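CurF (Lyngbya majuscula, PDB 5DP2) forms the cyclopropane ring in curacin A biosynthesis through an NADP-binding enoyl reductase domain of a polyketide synthase. Local coordinates at residues V39-K44 against D122-K127; V89-D94 against W98-E103. One frame throughout, in Å; residues are numbered along the deposited sequence.

Interaction 1: residues V39-K44 against D122-K127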
ATOM      1  N   VAL A  39      14.892   4.317  18.651  1.00  6.29           N
ATOM      2  CA  VAL A  39      13.655   4.045  19.368  1.00  6.50           C
ATOM      3  C   VAL A  39      13.281   2.578  19.139  1.00  6.31           C
ATOM      4  O   VAL A  39      13.379   2.095  18.010  1.00  7.74           O
ATOM      5  CB  VAL A  39      12.500   4.944  18.842  1.00  7.54           C
ATOM      6  CG1 VAL A  39      11.206   4.702  19.583  1.00  8.25           C
ATOM      7  CG2 VAL A  39      12.866   6.424  18.924  1.00  9.59           C
ATOM      8  N   GLU A  40      12.835   1.894  20.197  1.00  6.12           N
ATOM      9  CA  GLU A  40      12.352   0.507  20.078  1.00  6.13           C
ATOM     10  C   GLU A  40      10.821   0.487  20.197  1.00  5.70           C
ATOM     11  O   GLU A  40      10.254   0.984  21.190  1.00  6.38           O
ATOM     12  CB  GLU A  40      12.943  -0.396  21.151  1.00  6.65           C
ATOM     13  CG  GLU A  40      12.613  -1.867  20.925  1.00  7.54           C
ATOM     14  CD  GLU A  40      13.082  -2.788  22.007  1.00  9.17           C
ATOM     15  OE1 GLU A  40      13.471  -3.934  21.664  1.00 10.95           O
ATOM     16  OE2 GLU A  40      13.035  -2.374  23.186  1.00 11.09           O
ATOM     17  N   VAL A  41      10.181  -0.108  19.186  1.00  5.66           N
ATOM     18  CA  VAL A  41       8.730  -0.222  19.110  1.00  5.77           C
ATOM     19  C   VAL A  41       8.337  -1.710  19.210  1.00  5.38           C
ATOM     20  O   VAL A  41       8.890  -2.553  18.485  1.00  6.29           O
ATOM     21  CB  VAL A  41       8.200   0.349  17.782  1.00  6.12           C
ATOM     22  CG1 VAL A  41       6.684   0.253  17.726  1.00  6.90           C
ATOM     23  CG2 VAL A  41       8.662   1.792  17.607  1.00  7.46           C
ATOM     24  N   GLN A  42       7.409  -2.021  20.113  1.00  5.58           N
ATOM     25  CA  GLN A  42       6.794  -3.355  20.154  1.00  6.04           C
ATOM     26  C   GLN A  42       5.622  -3.367  19.170  1.00  5.94           C
ATOM     27  O   GLN A  42       4.658  -2.585  19.314  1.00  6.51           O
ATOM     28  CB  GLN A  42       6.315  -3.682  21.565  1.00  7.56           C
ATOM     29  CG  GLN A  42       5.795  -5.116  21.626  1.00 10.33           C
ATOM     30  CD  GLN A  42       5.487  -5.595  22.998  1.00 14.70           C
ATOM     31  OE1 GLN A  42       5.729  -4.917  23.971  1.00 17.42           O
ATOM     32  NE2 GLN A  42       4.971  -6.789  23.092  1.00 25.50           N
ATOM     33  N   ILE A  43       5.719  -4.188  18.135  1.00  5.49           N
ATOM     34  CA  ILE A  43       4.708  -4.225  17.098  1.00  5.30           C
ATOM     35  C   ILE A  43       3.422  -4.823  17.635  1.00  5.55           C
ATOM     36  O   ILE A  43       3.441  -5.838  18.323  1.00  6.53           O
ATOM     37  CB  ILE A  43       5.229  -5.018  15.861  1.00  5.51           C
ATOM     38  CG1 ILE A  43       6.512  -4.398  15.338  1.00  5.95           C
ATOM     39  CG2 ILE A  43       4.163  -5.118  14.802  1.00  6.41           C
ATOM     40  CD1 ILE A  43       6.415  -2.956  14.882  1.00  7.92           C
ATOM     41  N   LYS A  44       2.283  -4.183  17.292  1.00  5.36           N
ATOM     42  CA  LYS A  44       0.977  -4.689  17.666  0.56  5.97           C
ATOM     43  C   LYS A  44       0.168  -5.205  16.478  1.00  6.04           C
ATOM     44  O   LYS A  44      -0.584  -6.166  16.621  1.00  9.11           O
ATOM     45  CB  LYS A  44       0.197  -3.636  18.458  0.56  7.23           C
ATOM     46  CG  LYS A  44       0.902  -3.161  19.741  0.56  8.92           C
ATOM     47  CD  LYS A  44       1.003  -4.250  20.798  0.56 11.50           C
ATOM     48  CE  LYS A  44       1.976  -3.906  21.914  0.56 12.18           C
ATOM     49  NZ  LYS A  44       1.439  -2.819  22.779  0.56 13.53           N
ATOM     50  N   ASP A 122      12.656   9.682  13.238  1.00 10.11           N
ATOM     51  CA  ASP A 122      12.069  10.227  12.008  1.00 12.16           C
ATOM     52  C   ASP A 122      11.350   9.179  11.158  1.00 10.86           C
ATOM     53  O   ASP A 122      10.771   9.510  10.124  1.00 16.89           O
ATOM     54  CB  ASP A 122      13.126  10.921  11.160  1.00 16.31           C
ATOM     55  CG  ASP A 122      13.705  12.163  11.827  1.00 24.08           C
ATOM     56  OD1 ASP A 122      13.085  12.748  12.754  1.00 29.44           O
ATOM     57  OD2 ASP A 122      14.804  12.573  11.399  1.00 38.25           O
ATOM     58  N   ASP A 123      11.372   7.933  11.589  1.00  8.08           N
ATOM     59  CA  ASP A 123      10.678   6.848  10.895  1.00  8.56           C
ATOM     60  C   ASP A 123       9.318   6.536  11.501  1.00  7.32           C
ATOM     61  O   ASP A 123       8.705   5.536  11.117  1.00  9.40           O
ATOM     62  CB  ASP A 123      11.482   5.516  11.005  1.00 12.33           C
ATOM     63  CG  ASP A 123      12.827   5.530  10.377  1.00 15.17           C
ATOM     64  OD1 ASP A 123      12.867   6.007   9.268  1.00 15.91           O
ATOM     65  OD2 ASP A 123      13.805   5.004  10.969  1.00 19.17           O
ATOM     66  N   LEU A 124       8.888   7.331  12.485  1.00  6.72           N
ATOM     67  CA  LEU A 124       7.654   7.084  13.212  1.00  6.53           C
ATOM     68  C   LEU A 124       6.699   8.262  13.048  1.00  6.73           C
ATOM     69  O   LEU A 124       7.136   9.429  12.963  1.00  8.08           O
ATOM     70  CB  LEU A 124       7.966   6.905  14.703  1.00  6.91           C
ATOM     71  CG  LEU A 124       8.889   5.727  15.021  1.00  7.20           C
ATOM     72  CD1 LEU A 124       9.175   5.699  16.523  1.00  8.54           C
ATOM     73  CD2 LEU A 124       8.306   4.417  14.528  1.00  7.13           C
ATOM     74  N   LEU A 125       5.405   7.958  13.056  1.00  6.30           N
ATOM     75  CA  LEU A 125       4.315   8.933  12.972  1.00  6.66           C
ATOM     76  C   LEU A 125       3.349   8.660  14.117  1.00  6.81           C
ATOM     77  O   LEU A 125       3.135   7.520  14.497  1.00  7.14           O
ATOM     78  CB  LEU A 125       3.584   8.793  11.631  1.00  7.68           C
ATOM     79  CG  LEU A 125       4.448   9.048  10.376  1.00  8.54           C
ATOM     80  CD1 LEU A 125       3.671   8.620   9.134  1.00 10.10           C
ATOM     81  CD2 LEU A 125       4.895  10.503  10.284  1.00  9.76           C
ATOM     82  N   ALA A 126       2.755   9.704  14.672  1.00  7.75           N
ATOM     83  CA  ALA A 126       1.795   9.523  15.754  1.00  8.71           C
ATOM     84  C   ALA A 126       0.522   8.838  15.250  1.00  8.47           C
ATOM     85  O   ALA A 126      -0.105   9.270  14.275  1.00  9.86           O
ATOM     86  CB  ALA A 126       1.452  10.871  16.378  1.00 10.80           C
ATOM     87  N   LYS A 127       0.141   7.763  15.929  1.00  9.03           N
ATOM     88  CA  LYS A 127      -1.085   7.037  15.579  1.00  9.04           C
ATOM     89  C   LYS A 127      -2.315   7.908  15.908  1.00  9.79           C
ATOM     90  O   LYS A 127      -2.361   8.480  16.986  1.00 11.89           O
ATOM     91  CB  LYS A 127      -1.188   5.755  16.393  1.00 10.04           C
ATOM     92  CG  LYS A 127      -2.451   4.955  16.104  1.00 10.01           C
ATOM     93  CD  LYS A 127      -2.483   3.740  16.993  1.00 12.12           C
ATOM     94  CE  LYS A 127      -3.868   3.309  17.312  1.00 13.82           C
ATOM     95  NZ  LYS A 127      -4.529   4.284  18.257  1.00 14.36           N
TER

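Interaction 2: residues V89-D94 against W98-E103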
ATOM      1  N   VAL A  89       8.446   1.083  23.455  1.00  6.29           N
ATOM      2  CA  VAL A  89       8.771   0.387  24.701  1.00  6.79           C
ATOM      3  C   VAL A  89      10.125   0.759  25.285  1.00  6.55           C
ATOM      4  O   VAL A  89      10.345   0.513  26.472  1.00  8.27           O
ATOM      5  CB  VAL A  89       8.635  -1.141  24.577  1.00  8.14           C
ATOM      6  CG1 VAL A  89       7.163  -1.528  24.418  1.00  9.30           C
ATOM      7  CG2 VAL A  89       9.517  -1.701  23.472  1.00  8.21           C
ATOM      8  N   ALA A  90      11.020   1.329  24.492  1.00  6.42           N
ATOM      9  CA  ALA A  90      12.323   1.800  25.010  1.00  7.36           C
ATOM     10  C   ALA A  90      12.787   2.892  24.072  1.00  7.16           C
ATOM     11  O   ALA A  90      12.554   2.826  22.865  1.00  7.57           O
ATOM     12  CB  ALA A  90      13.336   0.656  25.095  1.00  8.31           C
ATOM     13  N   VAL A  91      13.473   3.885  24.629  1.00  7.60           N
ATOM     14  CA  VAL A  91      13.938   5.006  23.858  1.00  7.79           C
ATOM     15  C   VAL A  91      15.426   5.223  24.127  1.00  7.71           C
ATOM     16  O   VAL A  91      15.882   5.178  25.280  1.00  8.89           O
ATOM     17  CB  VAL A  91      13.100   6.262  24.195  1.00  9.22           C
ATOM     18  CG1 VAL A  91      13.518   7.440  23.371  1.00 10.19           C
ATOM     19  CG2 VAL A  91      11.602   5.994  23.970  1.00 10.52           C
ATOM     20  N   GLY A  92      16.182   5.497  23.068  1.00  7.77           N
ATOM     21  CA  GLY A  92      17.590   5.828  23.222  1.00  8.38           C
ATOM     22  C   GLY A  92      17.763   7.059  24.106  1.00  8.02           C
ATOM     23  O   GLY A  92      16.905   7.956  24.176  1.00  8.74           O
ATOM     24  N   SER A  93      18.910   7.110  24.771  1.00  8.07           N
ATOM     25  CA  SER A  93      19.151   8.089  25.808  1.00  8.72           C
ATOM     26  C   SER A  93      19.031   9.524  25.351  1.00  7.64           C
ATOM     27  O   SER A  93      18.670  10.383  26.169  1.00  8.57           O
ATOM     28  CB  SER A  93      20.566   7.882  26.369  1.00  9.09           C
ATOM     29  OG  SER A  93      21.564   8.092  25.401  1.00  9.85           O
ATOM     30  N   ASP A  94      19.369   9.795  24.094  1.00  6.99           N
ATOM     31  CA  ASP A  94      19.462  11.161  23.606  1.00  7.60           C
ATOM     32  C   ASP A  94      18.221  11.577  22.793  1.00  8.46           C
ATOM     33  O   ASP A  94      18.200  12.658  22.207  1.00 10.51           O
ATOM     34  CB  ASP A  94      20.745  11.386  22.789  1.00  8.09           C
ATOM     35  CG  ASP A  94      22.068  11.241  23.582  1.00  8.35           C
ATOM     36  OD1 ASP A  94      22.111  10.629  24.677  1.00  9.37           O
ATOM     37  OD2 ASP A  94      23.092  11.722  23.044  1.00  9.51           O
ATOM     38  N   TRP A  98      10.099  11.080  21.196  1.00  9.55           N
ATOM     39  CA  TRP A  98       9.200   9.998  21.573  1.00  8.34           C
ATOM     40  C   TRP A  98       9.520   9.562  22.983  1.00  8.71           C
ATOM     41  O   TRP A  98      10.663   9.718  23.445  1.00 10.18           O
ATOM     42  CB  TRP A  98       9.366   8.804  20.609  1.00  8.75           C
ATOM     43  CG  TRP A  98       9.070   9.154  19.183  1.00  8.22           C
ATOM     44  CD1 TRP A  98       9.972   9.277  18.172  1.00  9.05           C
ATOM     45  CD2 TRP A  98       7.787   9.421  18.612  1.00  8.07           C
ATOM     46  NE1 TRP A  98       9.337   9.644  17.018  1.00  8.82           N
ATOM     47  CE2 TRP A  98       7.991   9.717  17.258  1.00  8.45           C
ATOM     48  CE3 TRP A  98       6.485   9.422  19.114  1.00  8.96           C
ATOM     49  CZ2 TRP A  98       6.953  10.046  16.402  1.00  9.35           C
ATOM     50  CZ3 TRP A  98       5.447   9.748  18.249  1.00 10.38           C
ATOM     51  CH2 TRP A  98       5.691  10.041  16.918  1.00 10.47           C
ATOM     52  N   LYS A  99       8.521   8.982  23.647  1.00  8.90           N
ATOM     53  CA  LYS A  99       8.699   8.453  24.995  1.00  9.70           C
ATOM     54  C   LYS A  99       7.962   7.116  25.135  1.00  8.37           C
ATOM     55  O   LYS A  99       7.049   6.792  24.364  1.00  8.52           O
ATOM     56  CB  LYS A  99       8.212   9.468  26.023  1.00 11.01           C
ATOM     57  CG  LYS A  99       6.731   9.678  25.993  1.00 11.25           C
ATOM     58  CD  LYS A  99       6.344  10.945  26.749  1.00 12.52           C
ATOM     59  CE  LYS A  99       4.844  11.099  26.841  1.00 13.96           C
ATOM     60  NZ  LYS A  99       4.198  11.329  25.518  1.00 13.35           N
ATOM     61  N   VAL A 100       8.362   6.361  26.145  1.00  8.62           N
ATOM     62  CA  VAL A 100       7.750   5.080  26.406  1.00  8.36           C
ATOM     63  C   VAL A 100       6.230   5.229  26.537  1.00  8.27           C
ATOM     64  O   VAL A 100       5.753   6.121  27.250  1.00  9.18           O
ATOM     65  CB  VAL A 100       8.377   4.429  27.659  1.00  9.88           C
ATOM     66  CG1 VAL A 100       7.605   3.202  28.099  1.00 11.49           C
ATOM     67  CG2 VAL A 100       9.838   4.063  27.420  1.00 11.00           C
ATOM     68  N   GLY A 101       5.494   4.372  25.834  1.00  8.17           N
ATOM     69  CA  GLY A 101       4.047   4.358  25.842  1.00  8.96           C
ATOM     70  C   GLY A 101       3.410   5.052  24.652  1.00  8.20           C
ATOM     71  O   GLY A 101       2.210   4.873  24.411  1.00  9.64           O
ATOM     72  N   ASP A 102       4.166   5.844  23.895  1.00  8.13           N
ATOM     73  CA  ASP A 102       3.607   6.479  22.718  1.00  7.59           C
ATOM     74  C   ASP A 102       3.180   5.415  21.696  1.00  7.09           C
ATOM     75  O   ASP A 102       3.885   4.445  21.466  1.00  8.47           O
ATOM     76  CB  ASP A 102       4.623   7.421  22.091  1.00  7.93           C
ATOM     77  CG  ASP A 102       4.890   8.716  22.870  1.00  8.65           C
ATOM     78  OD1 ASP A 102       4.080   9.088  23.752  1.00 10.72           O
ATOM     79  OD2 ASP A 102       5.894   9.393  22.521  1.00  9.25           O
ATOM     80  N   GLU A 103       2.053   5.660  21.042  1.00  7.30           N
ATOM     81  CA  GLU A 103       1.526   4.761  20.007  1.00  7.47           C
ATOM     82  C   GLU A 103       1.840   5.357  18.639  1.00  6.83           C
ATOM     83  O   GLU A 103       1.589   6.545  18.375  1.00  8.50           O
ATOM     84  CB  GLU A 103       0.030   4.545  20.199  1.00  9.83           C
ATOM     85  CG  GLU A 103      -0.288   3.861  21.522  1.00 13.30           C
ATOM     86  CD  GLU A 103      -1.751   3.579  21.729  1.00 19.80           C
ATOM     87  OE1 GLU A 103      -2.565   4.219  21.041  1.00 30.56           O
ATOM     88  OE2 GLU A 103      -2.052   2.712  22.563  1.00 29.55           O
TER

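Interaction 1: residues V39-K44 against D122-K127
Leu124 reaches across to segment 39-44 of strand 39-48 and rests its forked end on two valines of that strand. Its CD1 lies 3.8 Å from Val39 CG1, and its CD2 lies 4.1 Å from Val41 CG2. CD1 is also 4.1 Å from Val41 CG2, so this one valine methyl touches both prongs of the leucine. Val39 and Val41 are two apart on an extended strand, which puts both on the face turned to Leu124. Both valines hold CG1 anti to the backbone N (chi1 -179° in each), yet Leu124 meets CG1 of Val39 and CG2 of Val41; its side chain lies across the first and runs antiparallel alongside the second. The backbones stay well apart, with 9.1 Å between Val39 CA and Leu124 CA, and the contact is purely apolar. Asp123, in the short 3-10 segment just before Leu124, is held by the backbone N of Ser120 and a salt bridge to Lys289. Val104 touches both Val41 and Leu124, and Trp98 and Cys119 also pack on the leucine. The two strands thus meet through buried side chains, each hydrogen-bonded to other strands: 39-48 antiparallel to 83-91 and 116-119, among others, and 124-126 antiparallel to 103-107.

Interaction 2: residues V89-D94 against W98-E103
This is a surface contact between the end of strand 83-91 and the loop that leads back into strand 103-107, made by valine methyls lying against backbone. Val91 points at the loop: its CG1 is 3.7 Å from Trp98 O, and its CG2 is 3.9 Å from Lys99 CA. Val100 answers from the loop, bringing CG2 to 3.7 Å from Val89 O and more loosely to 4.3 Å from Val91 CG2. With CG1 of Val100 anti to the backbone N (chi1 170°), CG2 falls beside that N and over the backbone of Val89 and Ala90. The loop is braced from within. Asp102 OD2 accepts the backbone N of Lys99 at 2.9 Å, met from well above the carboxylate plane, while OD1 offers its syn lone pair to Lys99 NZ, also at 2.9 Å, in a salt bridge. One carboxylate therefore holds both ends of Lys99, and Asp102 N closes the turn on Lys99 O. The indole of Trp98 leads away from 89-94 to pack on Val39, its NE1 bonded to Pro121 O. Gly101, third in the turn, has the positive phi (99°) characteristic of a type II turn, where a side chain would press on the carbonyl O of Val100. Val89 and Ala90 form a classic beta bulge opposite Glu40. Against this strand end of the GroES-like domain packs the type II beta turn Lys99-Asp102.

In the fold
Both interactions reach one sheet, whose strands 39-48 and 83-91 are neighbours, and their centres lie about 9 Å apart. Along the chain, interaction 2 is nested within the loop that interaction 1 closes. Glu40 joins them directly, since its backbone pairs with the bulge at Val89 and Ala90, and Trp98 supplies a second link by packing its ring against Leu124. Place sets the chemistry: interaction 1 is buried, with branched aliphatic groups meeting one another between strands, whereas interaction 2 lies at the surface, where methyls rest on main chain and a lysine-aspartate pair stiffens the turn. One joins strands distant in sequence, the other a strand end and the loop that follows it.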